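Local coordinates for 35 kDa hemin binding protein (Porphyromonas gingivalis, PDB 5Y1A) that is a virulence-associated haem-binding thioredoxin-domain protein that travels as cargo of the type IX secretion system and may take part in thiol-disulfide exchange, at residues F77-Y80 against N81-I84; F240-K243 against D244-V247; A284-S287 against V288-Y291. All blocks are in the same frame, centred on the assembly; numbering follows the deposited sequence.

Contact 1. Residues F77-Y80 against N81-I84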
# COMPACT_ATOMS: atom_id res chain seq x y z
N PHE A 77 -3.30 -7.27 -5.27
CA PHE A 77 -2.76 -8.06 -6.38
C PHE A 77 -1.26 -8.14 -6.19
O PHE A 77 -0.60 -7.10 -6.06
CB PHE A 77 -3.10 -7.43 -7.74
CG PHE A 77 -4.55 -7.58 -8.11
CD1 PHE A 77 -4.95 -8.53 -9.06
CD2 PHE A 77 -5.52 -6.78 -7.49
CE1 PHE A 77 -6.32 -8.71 -9.38
CE2 PHE A 77 -6.88 -6.93 -7.81
CZ PHE A 77 -7.29 -7.89 -8.76
N VAL A 78 -0.74 -9.36 -6.18
CA VAL A 78 0.67 -9.64 -5.90
C VAL A 78 1.27 -10.19 -7.18
O VAL A 78 0.82 -11.23 -7.68
CB VAL A 78 0.82 -10.70 -4.79
CG1 VAL A 78 2.30 -11.03 -4.57
CG2 VAL A 78 0.18 -10.22 -3.45
N HIS A 79 2.24 -9.48 -7.73
CA HIS A 79 2.84 -9.86 -9.02
C HIS A 79 4.04 -10.78 -8.86
O HIS A 79 4.77 -10.65 -7.89
CB HIS A 79 3.25 -8.60 -9.76
CG HIS A 79 2.11 -7.94 -10.48
ND1 HIS A 79 1.97 -7.99 -11.85
CD2 HIS A 79 1.03 -7.27 -10.01
CE1 HIS A 79 0.87 -7.36 -12.20
NE2 HIS A 79 0.27 -6.92 -11.11
N TYR A 80 4.24 -11.68 -9.81
CA TYR A 80 5.44 -12.51 -9.81
C TYR A 80 6.03 -12.75 -11.19
O TYR A 80 5.29 -12.91 -12.18
CB TYR A 80 5.20 -13.84 -9.10
CG TYR A 80 6.48 -14.55 -8.72
CD1 TYR A 80 7.34 -13.97 -7.79
CD2 TYR A 80 6.82 -15.80 -9.26
CE1 TYR A 80 8.51 -14.58 -7.40
CE2 TYR A 80 8.04 -16.44 -8.86
CZ TYR A 80 8.86 -15.80 -7.92
OH TYR A 80 10.05 -16.31 -7.45
N ASN A 81 7.36 -12.80 -11.25
CA ASN A 81 8.06 -13.07 -12.53
C ASN A 81 7.66 -12.11 -13.65
O ASN A 81 7.39 -12.53 -14.78
CB ASN A 81 7.91 -14.53 -12.97
CG ASN A 81 8.82 -15.48 -12.19
OD1 ASN A 81 9.65 -15.02 -11.41
ND2 ASN A 81 8.63 -16.79 -12.37
N ASP A 82 7.62 -10.83 -13.33
CA ASP A 82 7.27 -9.84 -14.33
C ASP A 82 7.94 -8.50 -14.06
O ASP A 82 8.79 -8.42 -13.19
CB ASP A 82 5.73 -9.74 -14.54
CG ASP A 82 4.98 -9.03 -13.39
OD1 ASP A 82 5.63 -8.49 -12.45
OD2 ASP A 82 3.73 -9.01 -13.46
N GLY A 83 7.56 -7.47 -14.81
CA GLY A 83 8.16 -6.15 -14.63
C GLY A 83 7.95 -5.53 -13.25
O GLY A 83 8.78 -4.69 -12.80
N ILE A 84 6.86 -5.90 -12.58
CA ILE A 84 6.54 -5.34 -11.28
C ILE A 84 7.39 -5.98 -10.19
O ILE A 84 7.93 -5.29 -9.33
CB ILE A 84 5.02 -5.40 -10.97
CG1 ILE A 84 4.25 -4.44 -11.91
CG2 ILE A 84 4.74 -5.08 -9.50
CD1 ILE A 84 2.77 -4.39 -11.68
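His79 and Asp82 meet where strand 73-79 of the thioredoxin domain ends and a short loop leads into helix 83-87. The contact joins the strand end to the helix start through a His-carboxylate hydrogen bond and a helix N-cap.

The polar part centres on the carboxylate of Asp82. His79 ND1 donates to Asp82 OD2 over 2.6 Å, nearly straight at 173°. OD2 lies in the plane of the imidazole and receives the bond on its syn lone pair. The same oxygen also accepts from Glu46 N. The His79 side chain lies near, without touching, Cys48 and Cys51, a pair that resembles a thioredoxin-type CxxC. The other oxygen caps the helix: Ile84 N reaches Asp82 OD1 over 2.9 Å, from above the carboxylate plane. Asp82 CG sits between its own backbone N and carbonyl carbon (chi1 74°), which turns the carboxylate toward His79 and the helix start. These bonds limit its rotation. Asp82 N donates to Ser85 OG.

The nonpolar part is a CH-pi contact: in one of two Ile84 conformers, CD1 stands over the centre of the His79 ring, 3.5 Å from its centroid. The imidazole thus has a carboxylate at its edge and a methyl over one face. His204 adds an edge-to-face ring contact.

At the loop, the side chains of Tyr80 and Asn81 run side by side, pointing the same way. The Asn81 amide stacks on the Tyr80 ring, with the planes 28° apart. Phe95 of helix 89-102 also stacks with this ring. The amide oxygen sits off-centre, with Asn81 OD1 3.3 Å from Tyr80 CE2.

Contact 2. Residues F240-K243 against D244-V247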
# COMPACT_ATOMS: atom_id res chain seq x y z
N PHE A 240 7.18 5.45 -7.05
CA PHE A 240 5.92 5.60 -7.74
C PHE A 240 5.21 6.79 -7.16
O PHE A 240 5.54 7.26 -6.05
CB PHE A 240 5.05 4.33 -7.63
CG PHE A 240 4.81 3.85 -6.22
CD1 PHE A 240 3.66 4.20 -5.52
CD2 PHE A 240 5.73 3.00 -5.60
CE1 PHE A 240 3.44 3.72 -4.21
CE2 PHE A 240 5.50 2.50 -4.32
CZ PHE A 240 4.38 2.87 -3.62
N GLU A 241 4.23 7.28 -7.91
CA GLU A 241 3.53 8.50 -7.53
C GLU A 241 2.52 8.22 -6.45
O GLU A 241 1.94 7.14 -6.41
CB GLU A 241 2.83 9.11 -8.74
CG GLU A 241 3.81 9.59 -9.83
CD GLU A 241 3.13 10.44 -10.90
OE1 GLU A 241 3.65 11.55 -11.17
OE2 GLU A 241 2.10 10.00 -11.47
N ILE A 242 2.26 9.22 -5.59
CA ILE A 242 1.30 9.04 -4.50
C ILE A 242 -0.18 9.01 -4.96
O ILE A 242 -1.03 8.44 -4.28
CB ILE A 242 1.47 10.13 -3.40
CG1 ILE A 242 0.69 9.75 -2.15
CG2 ILE A 242 1.07 11.54 -3.94
CD1 ILE A 242 1.18 10.46 -0.88
N LYS A 243 -0.47 9.63 -6.10
CA LYS A 243 -1.84 9.69 -6.59
C LYS A 243 -2.42 8.26 -6.68
O LYS A 243 -1.74 7.34 -7.14
CB LYS A 243 -1.88 10.40 -7.95
CG LYS A 243 -3.25 10.56 -8.59
CD LYS A 243 -3.07 11.14 -9.99
CE LYS A 243 -4.20 10.77 -10.93
NZ LYS A 243 -3.80 11.01 -12.36
N ASP A 244 -3.64 8.12 -6.19
CA ASP A 244 -4.42 6.86 -6.20
C ASP A 244 -3.72 5.71 -5.46
O ASP A 244 -3.56 4.63 -6.03
CB ASP A 244 -4.71 6.41 -7.65
CG ASP A 244 -5.56 7.39 -8.40
OD1 ASP A 244 -6.48 7.95 -7.78
OD2 ASP A 244 -5.30 7.60 -9.61
N THR A 245 -3.27 5.96 -4.24
CA THR A 245 -2.64 4.94 -3.40
C THR A 245 -3.45 4.73 -2.13
O THR A 245 -4.04 5.68 -1.60
CB THR A 245 -1.17 5.29 -3.01
OG1 THR A 245 -1.11 6.60 -2.43
CG2 THR A 245 -0.27 5.23 -4.22
N ASP A 246 -3.46 3.49 -1.65
CA ASP A 246 -4.08 3.11 -0.38
C ASP A 246 -3.01 2.46 0.52
O ASP A 246 -2.02 1.94 0.01
CB ASP A 246 -5.19 2.06 -0.61
CG ASP A 246 -6.37 2.62 -1.40
OD1 ASP A 246 -6.79 3.76 -1.11
OD2 ASP A 246 -6.87 1.92 -2.31
N VAL A 247 -3.23 2.48 1.84
CA VAL A 247 -2.43 1.62 2.75
C VAL A 247 -3.41 0.67 3.39
O VAL A 247 -4.46 1.09 3.94
CB VAL A 247 -1.66 2.40 3.84
CG1 VAL A 247 -0.94 1.41 4.81
CG2 VAL A 247 -0.65 3.34 3.19
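Thr245 folds back on Ile242 across a beta turn that leads into strand 245-252, in the antiparallel sheet of the beta-sandwich domain. Lys243 and Asp244 form the corner. Asp244 has left-handed backbone angles, and the CA atoms of Ile242 and Thr245 come within 5.8 Å of each other.

Lys243 and Asp244 lie side by side and point the same way. In one of the two conformers of Lys243, the extended chain runs its methylenes along the carboxylate, with Lys243 CE 3.6 Å from Asp244 OD2. The ammonium of that conformer does not contact the carboxylate: Lys243 NZ stays 4.6 Å from Asp244 OD2. Asn188 ND2 is a weak partner of the same oxygen.

The methyl branch of Thr245 lies closest to the backbone, with CG2 3.3 Å from Ile242 O and 3.7 Å from Glu241 O. It also meets the edge of the Phe240 ring, Thr245 CG2 being 4.0 Å from Phe240 CE1, and these two side chains slant across each other. Val184 of strand 179-186 and Leu209 of strand 207-220 touch the Phe240 side chain.

The side chains of Ile242 and Thr245 cross at about a right angle, and Ile242 CG1 lies 3.6 Å from Thr245 OG1. Thr245 OG1 lies between its own backbone N and carbonyl carbon (chi1 53°), the rotation that brings it to Ile242 O. The hydroxyl meets that oxygen in the carbonyl plane, on a lone pair, with a C=O...donor angle of 138°. Thr245 OG1 donates to Ile242 O over 2.6 Å.

Contact 3. Residues A284-S287 against V288-Y291; sequences ATPS and VKAY
Thr285 and Pro286 both meet the end of Lys289 in the linker between strand 275-276 and the C-terminal antiparallel beta domain. The linker here is extended apart from a bend at Ser287, and the lysine folds back along it.

Thr285 contributes its methyl branch. CG2 lies 3.8 Å from Lys289 NZ, with the two side chains crossing at a slant.

Pro286 carries the main bond. Lys289 NZ donates to Pro286 O over 2.8 Å. The nitrogen is tilted 19° from the carbonyl plane. The pyrrolidine ring and the lysine chain lie at about a right angle, with Pro286 CD near NZ. At another corner of the ring, Pro286 CB is 3.7 Å from Val288 O.

Ser287 bends the chain between the extended Pro286 and Val288. Val288 is buried, and its side chain touches Leu339 of strand 335-343, joining the linker to that sheet. Lys289 N donates to Glu301 OE1.

Lys289 reaches the proline because its chain bends at chi2 (-69°) and is extended beyond. The bend also brings Lys289 CE to 3.1 Å from Pro286 O.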
# COMPACT_ATOMS: atom_id res chain seq x y z
N ALA A 284 19.63 22.14 9.30
CA ALA A 284 20.70 23.06 9.62
C ALA A 284 20.37 24.43 9.03
O ALA A 284 19.61 24.53 8.06
CB ALA A 284 22.00 22.55 9.02
N THR A 285 20.96 25.45 9.63
CA THR A 285 20.82 26.82 9.17
C THR A 285 21.22 26.82 7.69
O THR A 285 22.36 26.47 7.36
CB THR A 285 21.76 27.73 9.94
OG1 THR A 285 21.54 27.55 11.35
CG2 THR A 285 21.53 29.21 9.54
N PRO A 286 20.26 27.16 6.80
CA PRO A 286 20.59 27.12 5.38
C PRO A 286 21.67 28.13 4.95
O PRO A 286 21.72 29.26 5.48
CB PRO A 286 19.26 27.44 4.68
CG PRO A 286 18.20 27.25 5.71
CD PRO A 286 18.85 27.53 7.04
N SER A 287 22.50 27.69 4.00
CA SER A 287 23.56 28.49 3.37
C SER A 287 23.07 29.16 2.08
O SER A 287 23.78 29.97 1.49
CB SER A 287 24.76 27.60 3.03
OG SER A 287 24.41 26.57 2.12
N VAL A 288 21.88 28.78 1.64
CA VAL A 288 21.21 29.39 0.48
C VAL A 288 19.80 29.82 0.88
O VAL A 288 18.99 29.00 1.29
CB VAL A 288 21.23 28.46 -0.80
CG1 VAL A 288 22.66 28.34 -1.35
CG2 VAL A 288 20.67 27.08 -0.51
N LYS A 289 19.52 31.12 0.81
CA LYS A 289 18.25 31.66 1.31
C LYS A 289 17.28 31.93 0.16
O LYS A 289 17.11 33.08 -0.26
CB LYS A 289 18.46 32.93 2.14
CG LYS A 289 19.57 32.85 3.22
CD LYS A 289 19.22 31.93 4.38
CE LYS A 289 20.27 32.03 5.49
NZ LYS A 289 19.99 31.11 6.66
N ALA A 290 16.65 30.88 -0.34
CA ALA A 290 15.62 31.03 -1.38
C ALA A 290 14.39 31.77 -0.84
O ALA A 290 14.06 31.66 0.34
CB ALA A 290 15.24 29.67 -1.93
N TYR A 291 13.71 32.52 -1.70
CA TYR A 291 12.42 33.11 -1.35
C TYR A 291 11.55 33.26 -2.60
O TYR A 291 12.05 33.14 -3.72
CB TYR A 291 12.60 34.46 -0.62
CG TYR A 291 13.41 35.47 -1.39
CD1 TYR A 291 12.79 36.35 -2.29
CD2 TYR A 291 14.80 35.56 -1.24
CE1 TYR A 291 13.53 37.27 -3.02
CE2 TYR A 291 15.54 36.48 -1.96
CZ TYR A 291 14.90 37.33 -2.84
OH TYR A 291 15.64 38.24 -3.55

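The three contacts follow one another along the chain and do not touch. Contact 1 is buried, where the thioredoxin domain meets strand 207-220, and contacts 2 and 3 are surface contacts. Contacts 1 and 2 have centres about 17 Å apart. Both reach the sheet that contains strand 207-220: Ile84 and Phe240 each touch Leu209. Contact 3 lies apart in the linker to the C-terminal domain, its centre about 31 Å from that of contact 2. The chemistry changes with place. Contact 1 binds a carboxylate to a ring and a helix end. In contacts 2 and 3 a single side-chain donor, hydroxyl or ammonium, returns to a backbone carbonyl three residues back.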